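Local coordinates for protein octopine dehydrogenase (Pecten maximus, PDB 3C7A) that catalyses the reductive condensation of L-arginine with pyruvate to D-octopine, using NADH, and the reverse oxidation of octopine, at residues G322-Y325 with L326-D329; K353-M356 with W357-K361. All coordinates share one frame; numbering follows the deposited sequence.

Contact 1: residues G322-Y325 with L326-D329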
loop_
_atom_site.group_PDB
_atom_site.type_symbol
_atom_site.label_atom_id
_atom_site.label_comp_id
_atom_site.label_asym_id
_atom_site.label_seq_id
_atom_site.Cartn_x
_atom_site.Cartn_y
_atom_site.Cartn_z
ATOM N N GLY A 322 4.763 11.226 -15.679
ATOM C CA GLY A 322 5.931 10.805 -14.946
ATOM C C GLY A 322 6.181 11.309 -13.530
ATOM O O GLY A 322 7.041 12.100 -13.275
ATOM N N ASN A 323 5.394 10.820 -12.614
ATOM C CA ASN A 323 5.631 10.993 -11.214
ATOM C C ASN A 323 5.369 9.589 -10.790
ATOM O O ASN A 323 6.046 8.723 -11.284
ATOM C CB ASN A 323 4.643 11.979 -10.610
ATOM C CG ASN A 323 3.432 12.175 -11.457
ATOM O OD1 ASN A 323 2.904 11.260 -11.981
ATOM N ND2 ASN A 323 3.033 13.397 -11.628
ATOM N N ARG A 324 4.392 9.350 -9.929
ATOM C CA ARG A 324 4.160 8.034 -9.368
ATOM C C ARG A 324 2.715 7.550 -9.392
ATOM O O ARG A 324 2.429 6.428 -9.008
ATOM C CB ARG A 324 4.780 7.910 -7.969
ATOM C CG ARG A 324 6.304 7.832 -7.941
ATOM C CD ARG A 324 6.870 7.633 -6.555
ATOM N NE ARG A 324 8.326 7.586 -6.549
ATOM C CZ ARG A 324 9.050 7.641 -5.442
ATOM N NH1 ARG A 324 10.357 7.634 -5.472
ATOM N NH2 ARG A 324 8.441 7.739 -4.296
ATOM N N TYR A 325 1.822 8.383 -9.907
ATOM C CA TYR A 325 0.412 8.008 -10.073
ATOM C C TYR A 325 0.229 6.766 -10.951
ATOM O O TYR A 325 -0.726 6.008 -10.768
ATOM C CB TYR A 325 -0.407 9.167 -10.660
ATOM C CG TYR A 325 -0.704 10.309 -9.707
ATOM C CD1 TYR A 325 -0.248 11.600 -9.978
ATOM C CD2 TYR A 325 -1.454 10.107 -8.545
ATOM C CE1 TYR A 325 -0.523 12.660 -9.116
ATOM C CE2 TYR A 325 -1.734 11.162 -7.673
ATOM C CZ TYR A 325 -1.264 12.436 -7.967
ATOM O OH TYR A 325 -1.532 13.485 -7.115
ATOM N N LEU A 326 1.141 6.570 -11.903
ATOM C CA LEU A 326 1.063 5.449 -12.842
ATOM C C LEU A 326 2.204 4.440 -12.680
ATOM O O LEU A 326 2.013 3.246 -12.915
ATOM C CB LEU A 326 1.005 5.953 -14.292
ATOM C CG LEU A 326 -0.169 6.839 -14.740
ATOM C CD1 LEU A 326 0.093 7.408 -16.128
ATOM C CD2 LEU A 326 -1.504 6.093 -14.711
ATOM N N THR A 327 3.380 4.922 -12.277
ATOM C CA THR A 327 4.570 4.069 -12.146
ATOM C C THR A 327 4.506 3.088 -10.964
ATOM O O THR A 327 5.267 2.117 -10.919
ATOM C CB THR A 327 5.884 4.896 -12.082
ATOM O OG1 THR A 327 5.823 5.828 -10.996
ATOM C CG2 THR A 327 6.114 5.654 -13.388
ATOM N N GLU A 328 3.602 3.350 -10.019
ATOM C CA GLU A 328 3.368 2.455 -8.881
ATOM C C GLU A 328 2.009 1.746 -8.965
ATOM O O GLU A 328 1.931 0.531 -8.782
ATOM C CB GLU A 328 3.496 3.212 -7.550
ATOM C CG GLU A 328 4.934 3.430 -7.072
ATOM C CD GLU A 328 5.374 2.432 -6.003
ATOM O OE1 GLU A 328 4.808 2.456 -4.888
ATOM O OE2 GLU A 328 6.301 1.637 -6.271
ATOM N N ASP A 329 0.952 2.507 -9.255
ATOM C CA ASP A 329 -0.426 1.988 -9.240
ATOM C C ASP A 329 -0.758 0.951 -10.326
ATOM O O ASP A 329 -1.728 0.202 -10.186
ATOM C CB ASP A 329 -1.443 3.140 -9.286
ATOM C CG ASP A 329 -1.495 3.939 -7.988
ATOM O OD1 ASP A 329 -0.736 3.627 -7.045
ATOM O OD2 ASP A 329 -2.306 4.889 -7.911
HETATM O O HOH W 1 3.488 7.923 -12.891
#
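The flat backbone carbonyl group of Asn-323 receives the Thr-327 hydroxyl in its own plane. Thr-327 OG1 donates to a lone pair of the backbone O of Asn-323 at 2.9 Å. The Tyr-325 carbonyl meets Asp-329: Tyr-325 O lies 3.3 Å from Asp-329 CB. The carboxylate atom OD2 comes near the same O, but both are acceptors and no bond forms. The Tyr-325 ring packs edge-to-face with the active-site residue His-212. OG1 of Thr-327 sits between its backbone N and carbonyl carbon (chi1 57°). That brings Thr-327 OG1 back toward the preceding residues, 3.7 Å from Arg-324 CG. A valine here would probably leave Asn-323 O without this donor and let the turn shift. Beyond CG the Arg-324 chain is extended, and its side chain comes close to the bound NAD, for which it is a binding residue. A weak bond from Glu-328 N to Arg-324 O (3.4 Å) adds a second tie. Water 1 accepts from Leu-326 N at 2.9 Å and weakly from Asn-323 N. Residues 322-329 lie in the loop between strand 316-319 and helix 330-344. Glu-328 touches Gln-118, a substrate-binding residue, while Leu-326 packs on Ile-362 of helix 349-362.

Contact 2: residues K353-M356 with W357-K361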
loop_
_atom_site.group_PDB
_atom_site.type_symbol
_atom_site.label_atom_id
_atom_site.label_comp_id
_atom_site.label_asym_id
_atom_site.label_seq_id
_atom_site.Cartn_x
_atom_site.Cartn_y
_atom_site.Cartn_z
ATOM N N LYS A 353 -9.345 -1.419 -20.607
ATOM C CA LYS A 353 -9.209 -0.202 -21.414
ATOM C C LYS A 353 -8.259 0.823 -20.788
ATOM O O LYS A 353 -7.495 1.484 -21.497
ATOM C CB LYS A 353 -10.586 0.424 -21.677
ATOM C CG LYS A 353 -10.587 1.529 -22.738
ATOM C CD LYS A 353 -11.996 1.853 -23.230
ATOM C CE LYS A 353 -12.741 2.771 -22.274
ATOM N NZ LYS A 353 -14.148 2.988 -22.709
ATOM N N LEU A 354 -8.311 0.942 -19.462
ATOM C CA LEU A 354 -7.454 1.873 -18.726
ATOM C C LEU A 354 -5.999 1.405 -18.661
ATOM O O LEU A 354 -5.083 2.228 -18.624
ATOM C CB LEU A 354 -8.005 2.125 -17.313
ATOM C CG LEU A 354 -9.376 2.801 -17.181
ATOM C CD1 LEU A 354 -9.897 2.697 -15.752
ATOM C CD2 LEU A 354 -9.342 4.264 -17.636
ATOM N N ILE A 355 -5.797 0.087 -18.650
ATOM C CA ILE A 355 -4.455 -0.512 -18.633
ATOM C C ILE A 355 -3.680 -0.221 -19.928
ATOM O O ILE A 355 -2.513 0.177 -19.880
ATOM C CB ILE A 355 -4.508 -2.048 -18.353
ATOM C CG1 ILE A 355 -4.992 -2.318 -16.923
ATOM C CG2 ILE A 355 -3.138 -2.703 -18.579
ATOM C CD1 ILE A 355 -5.499 -3.735 -16.685
ATOM N N MET A 356 -4.340 -0.406 -21.072
ATOM C CA MET A 356 -3.708 -0.218 -22.385
ATOM C C MET A 356 -3.301 1.237 -22.653
ATOM O O MET A 356 -2.263 1.491 -23.272
ATOM C CB MET A 356 -4.614 -0.734 -23.513
ATOM C CG MET A 356 -4.938 -2.235 -23.462
ATOM S SD MET A 356 -3.518 -3.351 -23.595
ATOM C CE MET A 356 -2.994 -3.074 -25.289
ATOM N N TRP A 357 -4.115 2.181 -22.181
ATOM C CA TRP A 357 -3.837 3.612 -22.339
ATOM C C TRP A 357 -2.704 4.098 -21.429
ATOM O O TRP A 357 -1.843 4.867 -21.863
ATOM C CB TRP A 357 -5.109 4.442 -22.101
ATOM C CG TRP A 357 -4.912 5.931 -22.266
ATOM C CD1 TRP A 357 -4.906 6.632 -23.439
ATOM C CD2 TRP A 357 -4.697 6.894 -21.222
ATOM N NE1 TRP A 357 -4.698 7.970 -23.192
ATOM C CE2 TRP A 357 -4.566 8.159 -21.842
ATOM C CE3 TRP A 357 -4.599 6.811 -19.826
ATOM C CZ2 TRP A 357 -4.346 9.334 -21.111
ATOM C CZ3 TRP A 357 -4.379 7.980 -19.100
ATOM C CH2 TRP A 357 -4.255 9.225 -19.747
ATOM N N ALA A 358 -2.710 3.642 -20.177
ATOM C CA ALA A 358 -1.757 4.112 -19.164
ATOM C C ALA A 358 -0.320 3.629 -19.378
ATOM O O ALA A 358 0.625 4.393 -19.166
ATOM C CB ALA A 358 -2.240 3.746 -17.764
ATOM N N GLN A 359 -0.161 2.371 -19.796
ATOM C CA GLN A 359 1.171 1.791 -20.025
ATOM C C GLN A 359 1.942 2.485 -21.159
ATOM O O GLN A 359 3.171 2.583 -21.108
ATOM C CB GLN A 359 1.100 0.265 -20.238
ATOM C CG GLN A 359 0.359 -0.206 -21.498
ATOM C CD GLN A 359 0.348 -1.725 -21.661
ATOM O OE1 GLN A 359 0.466 -2.476 -20.689
ATOM N NE2 GLN A 359 0.194 -2.181 -22.900
ATOM N N GLU A 360 1.213 2.974 -22.161
ATOM C CA GLU A 360 1.805 3.685 -23.298
ATOM C C GLU A 360 2.342 5.067 -22.901
ATOM O O GLU A 360 3.341 5.533 -23.458
ATOM C CB GLU A 360 0.782 3.805 -24.438
ATOM C CG GLU A 360 1.368 4.165 -25.810
ATOM C CD GLU A 360 1.473 5.670 -26.056
ATOM O OE1 GLU A 360 0.807 6.455 -25.346
ATOM O OE2 GLU A 360 2.223 6.067 -26.974
ATOM N N LYS A 361 1.680 5.710 -21.939
ATOM C CA LYS A 361 2.060 7.055 -21.490
ATOM C C LYS A 361 3.381 7.087 -20.714
ATOM O O LYS A 361 4.060 8.118 -20.683
ATOM C CB LYS A 361 0.943 7.693 -20.649
ATOM C CG LYS A 361 -0.401 7.869 -21.370
ATOM C CD LYS A 361 -0.303 8.733 -22.629
ATOM C CE LYS A 361 -0.256 10.220 -22.307
ATOM N NZ LYS A 361 -0.357 11.045 -23.543
HETATM O O HOH W 2 -0.765 0.276 -25.193
#
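Trp-357 meets the previous helical turn through CB, and Trp-357 CB lies 3.8 Å from Lys-353 O. Its CG is anti to the backbone N (chi1 -179°), which carries the indole away from residues 353-356. Lys-361 CG sits above the middle of one face of the Trp-357 indole, 4.1 Å from the ring plane; the ring also packs edge-to-face with Phe-217. Ala-358 N donates to Leu-354 O at 3.2 Å, a plain helical bond. Ala-358 CB rests 3.3 Å from Leu-354 O. Gln-359 N donates to Ile-355 O at 3.2 Å in the next helical bond. The Gln-359 side chain starts wedged between the backbone N and carbonyl carbon, and this chi1 of 65° brings Gln-359 CG to 3.3 Å from Ile-355 O. Gln-359 then runs alongside Met-356, with Gln-359 NE2 4.0 Å from Met-356 SD. Its OE1 accepts from Tyr-366 N, which helps fix the amide. Water 2 donates to Met-356 O at 2.7 Å and accepts weakly from Gln-359 NE2. Helical backbone bonds thus hold the turn. The buried Gln-359 amide has polar partners despite its apolar neighbours, and it links the helix to the chain that follows.

Overall arrangement
Both contacts are local and lie in series along the chain: contact 1 is complete before the chain reaches contact 2, so they neither nest nor cross. The chain leaves the hairpin of strands 310-313 and 316-319 and turns through the loop of contact 1, beside the cofactor and substrate sites. It then runs through helix 330-344 and returns in helix 349-362, where contact 2 lies within about two and a half turns and closes no loop of its own. The centres are about 12 Å apart. They meet where Leu-326 CD2 packs on Ala-358 CB at 3.9 Å. Helix 349-362 thereby backs the NAD-facing loop, and Ile-355 and Ala-358 also join it to helix 330-344 within the alpha-helical domain.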